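Local coordinates for lipid II:glycine glycyltransferase (Staphylococcus aureus, PDB 6SNR), which probably adds the first glycine of the peptidoglycan pentaglycine bridge to the lysine of lipid II, using glycyl-tRNA(Gly) as donor, at residues L23-L35 and E214-A226. Residues are numbered along the deposited sequence; the frame is centred on the assembly and turned at random.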
# COMPACT_ATOMS: atom_id res chain seq x y z
N LEU A 23 -7.42 6.66 5.02
CA LEU A 23 -8.07 6.43 3.74
C LEU A 23 -9.59 6.07 3.87
O LEU A 23 -10.42 6.53 3.07
CB LEU A 23 -7.34 5.30 3.01
CG LEU A 23 -7.87 4.81 1.69
CD1 LEU A 23 -7.75 5.92 0.66
CD2 LEU A 23 -7.19 3.50 1.24
N LEU A 24 -9.94 5.22 4.84
CA LEU A 24 -11.29 4.69 4.92
C LEU A 24 -12.31 5.72 5.45
O LEU A 24 -13.49 5.40 5.45
CB LEU A 24 -11.30 3.39 5.76
CG LEU A 24 -10.42 2.23 5.33
CD1 LEU A 24 -10.85 0.89 5.95
CD2 LEU A 24 -10.05 2.11 3.87
N GLN A 25 -11.84 6.93 5.81
CA GLN A 25 -12.70 8.05 6.19
C GLN A 25 -12.85 9.12 5.10
O GLN A 25 -13.51 10.14 5.34
CB GLN A 25 -12.29 8.65 7.50
CG GLN A 25 -12.59 7.74 8.71
CD GLN A 25 -14.09 7.71 8.98
OE1 GLN A 25 -14.84 6.71 8.71
NE2 GLN A 25 -14.53 8.81 9.43
N LEU A 26 -12.21 8.91 3.96
CA LEU A 26 -12.33 9.89 2.84
C LEU A 26 -13.64 9.73 2.10
O LEU A 26 -14.14 8.63 1.88
CB LEU A 26 -11.16 9.74 1.84
CG LEU A 26 -9.76 9.99 2.42
CD1 LEU A 26 -8.73 9.81 1.30
CD2 LEU A 26 -9.67 11.39 3.00
N THR A 27 -14.16 10.87 1.61
CA THR A 27 -15.38 10.83 0.88
C THR A 27 -15.36 9.96 -0.39
O THR A 27 -16.34 9.31 -0.71
CB THR A 27 -15.96 12.24 0.57
OG1 THR A 27 -15.14 12.91 -0.40
CG2 THR A 27 -16.10 13.09 1.79
N LYS A 28 -14.23 9.95 -1.13
CA LYS A 28 -14.15 9.14 -2.33
C LYS A 28 -14.03 7.64 -2.00
O LYS A 28 -14.39 6.81 -2.82
CB LYS A 28 -12.98 9.59 -3.22
CG LYS A 28 -13.10 10.99 -3.74
CD LYS A 28 -14.28 11.16 -4.65
CE LYS A 28 -14.08 12.42 -5.51
NZ LYS A 28 -12.82 12.37 -6.33
N TRP A 29 -13.55 7.32 -0.79
CA TRP A 29 -13.60 5.90 -0.36
C TRP A 29 -15.07 5.46 -0.18
O TRP A 29 -15.49 4.37 -0.62
CB TRP A 29 -12.83 5.69 0.92
CG TRP A 29 -12.87 4.27 1.34
CD1 TRP A 29 -13.70 3.72 2.28
CD2 TRP A 29 -12.11 3.19 0.79
NE1 TRP A 29 -13.50 2.38 2.34
CE2 TRP A 29 -12.53 2.02 1.45
CE3 TRP A 29 -11.12 3.09 -0.20
CZ2 TRP A 29 -11.96 0.78 1.19
CZ3 TRP A 29 -10.59 1.87 -0.48
CH2 TRP A 29 -11.01 0.72 0.22
N ALA A 30 -15.87 6.32 0.44
CA ALA A 30 -17.33 6.02 0.50
C ALA A 30 -17.94 5.82 -0.85
O ALA A 30 -18.77 4.92 -1.03
CB ALA A 30 -18.07 7.10 1.28
N GLU A 31 -17.48 6.56 -1.86
CA GLU A 31 -18.00 6.35 -3.20
C GLU A 31 -17.77 4.91 -3.66
O GLU A 31 -18.64 4.34 -4.30
CB GLU A 31 -17.39 7.32 -4.23
CG GLU A 31 -17.80 8.74 -4.02
CD GLU A 31 -19.20 9.04 -4.50
OE1 GLU A 31 -19.78 8.25 -5.27
OE2 GLU A 31 -19.72 10.09 -4.07
N THR A 32 -16.63 4.31 -3.31
CA THR A 32 -16.30 2.95 -3.74
C THR A 32 -17.19 1.90 -3.09
O THR A 32 -17.36 0.80 -3.60
CB THR A 32 -14.83 2.55 -3.48
OG1 THR A 32 -14.66 2.21 -2.09
CG2 THR A 32 -13.88 3.59 -3.89
N LYS A 33 -17.76 2.23 -1.95
CA LYS A 33 -18.55 1.26 -1.23
C LYS A 33 -20.02 1.24 -1.65
O LYS A 33 -20.78 0.37 -1.21
CB LYS A 33 -18.42 1.51 0.27
CG LYS A 33 -16.99 1.31 0.78
CD LYS A 33 -16.55 -0.16 0.72
CE LYS A 33 -15.15 -0.35 1.27
NZ LYS A 33 -14.79 -1.80 1.34
N LYS A 34 -20.42 2.17 -2.51
CA LYS A 34 -21.79 2.16 -3.03
C LYS A 34 -22.06 0.83 -3.73
O LYS A 34 -23.14 0.29 -3.62
CB LYS A 34 -22.06 3.35 -3.97
CG LYS A 34 -22.12 4.70 -3.28
CD LYS A 34 -22.27 5.81 -4.33
CE LYS A 34 -22.51 7.16 -3.70
NZ LYS A 34 -22.71 8.21 -4.77
N LEU A 35 -21.05 0.31 -4.41
CA LEU A 35 -21.18 -0.88 -5.25
C LEU A 35 -21.55 -2.09 -4.42
O LEU A 35 -22.16 -3.04 -4.95
CB LEU A 35 -19.87 -1.12 -6.02
CG LEU A 35 -19.88 -2.15 -7.14
CD1 LEU A 35 -20.77 -1.66 -8.27
CD2 LEU A 35 -18.46 -2.38 -7.65
N GLU A 214 -11.28 -0.94 -11.12
CA GLU A 214 -11.71 0.30 -11.70
C GLU A 214 -12.55 1.13 -10.70
O GLU A 214 -12.40 2.32 -10.64
CB GLU A 214 -12.49 0.01 -12.99
CG GLU A 214 -11.56 -0.24 -14.18
CD GLU A 214 -12.29 -0.71 -15.43
OE1 GLU A 214 -13.42 -1.23 -15.31
OE2 GLU A 214 -11.69 -0.60 -16.51
N ASN A 215 -13.36 0.46 -9.91
CA ASN A 215 -14.24 1.11 -8.93
C ASN A 215 -13.42 1.87 -7.88
O ASN A 215 -13.66 3.03 -7.59
CB ASN A 215 -15.06 0.05 -8.24
CG ASN A 215 -16.01 0.62 -7.21
OD1 ASN A 215 -16.85 1.44 -7.54
ND2 ASN A 215 -15.91 0.14 -5.97
N ILE A 216 -12.38 1.22 -7.40
CA ILE A 216 -11.47 1.92 -6.47
C ILE A 216 -10.65 3.02 -7.16
O ILE A 216 -10.55 4.20 -6.72
CB ILE A 216 -10.60 0.88 -5.70
CG1 ILE A 216 -9.81 -0.04 -6.62
CG2 ILE A 216 -11.45 -0.03 -4.83
CD1 ILE A 216 -9.13 -1.18 -5.89
N TYR A 217 -10.05 2.70 -8.29
CA TYR A 217 -9.21 3.66 -8.94
C TYR A 217 -9.89 4.96 -9.37
O TYR A 217 -9.36 6.07 -9.16
CB TYR A 217 -8.50 2.95 -10.12
CG TYR A 217 -7.46 3.78 -10.85
CD1 TYR A 217 -6.12 3.78 -10.44
CD2 TYR A 217 -7.79 4.52 -11.96
CE1 TYR A 217 -5.17 4.54 -11.12
CE2 TYR A 217 -6.84 5.26 -12.66
CZ TYR A 217 -5.51 5.26 -12.24
OH TYR A 217 -4.55 5.98 -12.93
N ASP A 218 -11.06 4.84 -10.00
CA ASP A 218 -11.78 5.96 -10.57
C ASP A 218 -12.24 6.98 -9.52
O ASP A 218 -12.39 8.16 -9.82
CB ASP A 218 -13.03 5.46 -11.31
CG ASP A 218 -12.73 4.73 -12.60
OD1 ASP A 218 -11.58 4.77 -13.11
OD2 ASP A 218 -13.66 4.07 -13.11
N ALA A 219 -12.54 6.52 -8.31
CA ALA A 219 -12.94 7.47 -7.26
C ALA A 219 -11.80 8.34 -6.77
O ALA A 219 -11.94 9.54 -6.55
CB ALA A 219 -13.54 6.71 -6.08
N LEU A 220 -10.67 7.70 -6.55
CA LEU A 220 -9.57 8.32 -5.86
C LEU A 220 -8.42 8.88 -6.74
O LEU A 220 -7.69 9.72 -6.29
CB LEU A 220 -9.06 7.31 -4.84
CG LEU A 220 -10.02 7.09 -3.64
CD1 LEU A 220 -10.01 5.61 -3.28
CD2 LEU A 220 -9.58 7.93 -2.47
N HIS A 221 -8.26 8.35 -7.94
CA HIS A 221 -7.12 8.74 -8.79
C HIS A 221 -7.11 10.23 -9.20
O HIS A 221 -6.07 10.90 -9.15
CB HIS A 221 -7.04 7.89 -10.03
CG HIS A 221 -5.96 8.33 -10.97
ND1 HIS A 221 -4.62 8.32 -10.63
CD2 HIS A 221 -6.02 8.82 -12.24
CE1 HIS A 221 -3.91 8.78 -11.65
NE2 HIS A 221 -4.74 9.10 -12.63
N GLU A 222 -8.30 10.73 -9.50
CA GLU A 222 -8.50 12.16 -9.83
C GLU A 222 -7.82 13.11 -8.84
O GLU A 222 -7.20 14.09 -9.22
CB GLU A 222 -10.03 12.43 -9.82
CG GLU A 222 -10.49 13.60 -10.66
CD GLU A 222 -11.84 14.15 -10.25
OE1 GLU A 222 -12.40 13.79 -9.17
OE2 GLU A 222 -12.35 14.97 -11.01
N ASP A 223 -7.93 12.81 -7.53
CA ASP A 223 -7.32 13.55 -6.45
C ASP A 223 -5.86 13.21 -6.11
O ASP A 223 -5.27 13.79 -5.18
CB ASP A 223 -8.18 13.37 -5.17
CG ASP A 223 -9.61 13.80 -5.37
OD1 ASP A 223 -9.90 14.92 -5.93
OD2 ASP A 223 -10.50 13.01 -5.00
N GLY A 224 -5.33 12.24 -6.85
CA GLY A 224 -3.97 11.77 -6.65
C GLY A 224 -3.87 10.75 -5.50
O GLY A 224 -2.79 10.48 -4.99
N ASP A 225 -5.01 10.29 -5.05
CA ASP A 225 -5.09 9.33 -3.93
C ASP A 225 -5.12 7.85 -4.27
O ASP A 225 -5.22 7.02 -3.37
CB ASP A 225 -6.30 9.71 -3.04
CG ASP A 225 -6.11 11.08 -2.39
OD1 ASP A 225 -4.96 11.43 -2.06
OD2 ASP A 225 -7.13 11.77 -2.14
N ALA A 226 -5.05 7.53 -5.56
CA ALA A 226 -4.83 6.17 -6.05
C ALA A 226 -3.92 6.28 -7.26
O ALA A 226 -4.16 7.12 -8.13
CB ALA A 226 -6.10 5.51 -6.43
O HOH W 1 -19.10 2.19 -5.97
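The Trp29 indole meets Leu220 at its edge, where CE3 of Trp29 lies 4.1 Å from CD1 of Leu220. Thr32 OG1 sits over the centre of one face, and Leu24 CD2 covers the rim of the opposite face. The other branch of Leu220, CD2, reaches Leu23 CD1 and Leu26 CD1 and packs on Lys28 CB. The Asn215 amide turns its ND2 to Thr32 O, 2.9 Å away. That bond lies in the amide plane and meets a lone pair of the carbonyl. With CG anti to the backbone N (chi1 -180°), Asn215 reaches across to the backbone of Thr32. Its OD1 takes a bond from water 1, which also donates to Glu31 O. Leu35 CD2 rests alongside the amide.

Lys28 bends at chi2 (-63°) and chi4. Its NZ donates to Ala219 O. Lys28 NZ also forms salt bridges with Asp223 OD2, at 2.7 Å, and Glu222 OE1. Three acceptors thus grip one ammonium. Just beyond, Gly224 completes a Schellman motif.

Segments 27-33 and 214-220 run roughly antiparallel, at 151°, with axes 8.5 Å apart at closest approach. Ala219 CB lies against Lys28 O, consistent with this closeness. The pair bridges two mixed sheets, probably those of the two acetyltransferase-like subdomains of the FemABX fold: Ala30 packs on strand 50-61, and Ile216 on strand 302-312. Helix 8-17 flanks Leu26, and its Lys16 pairs with Asp225.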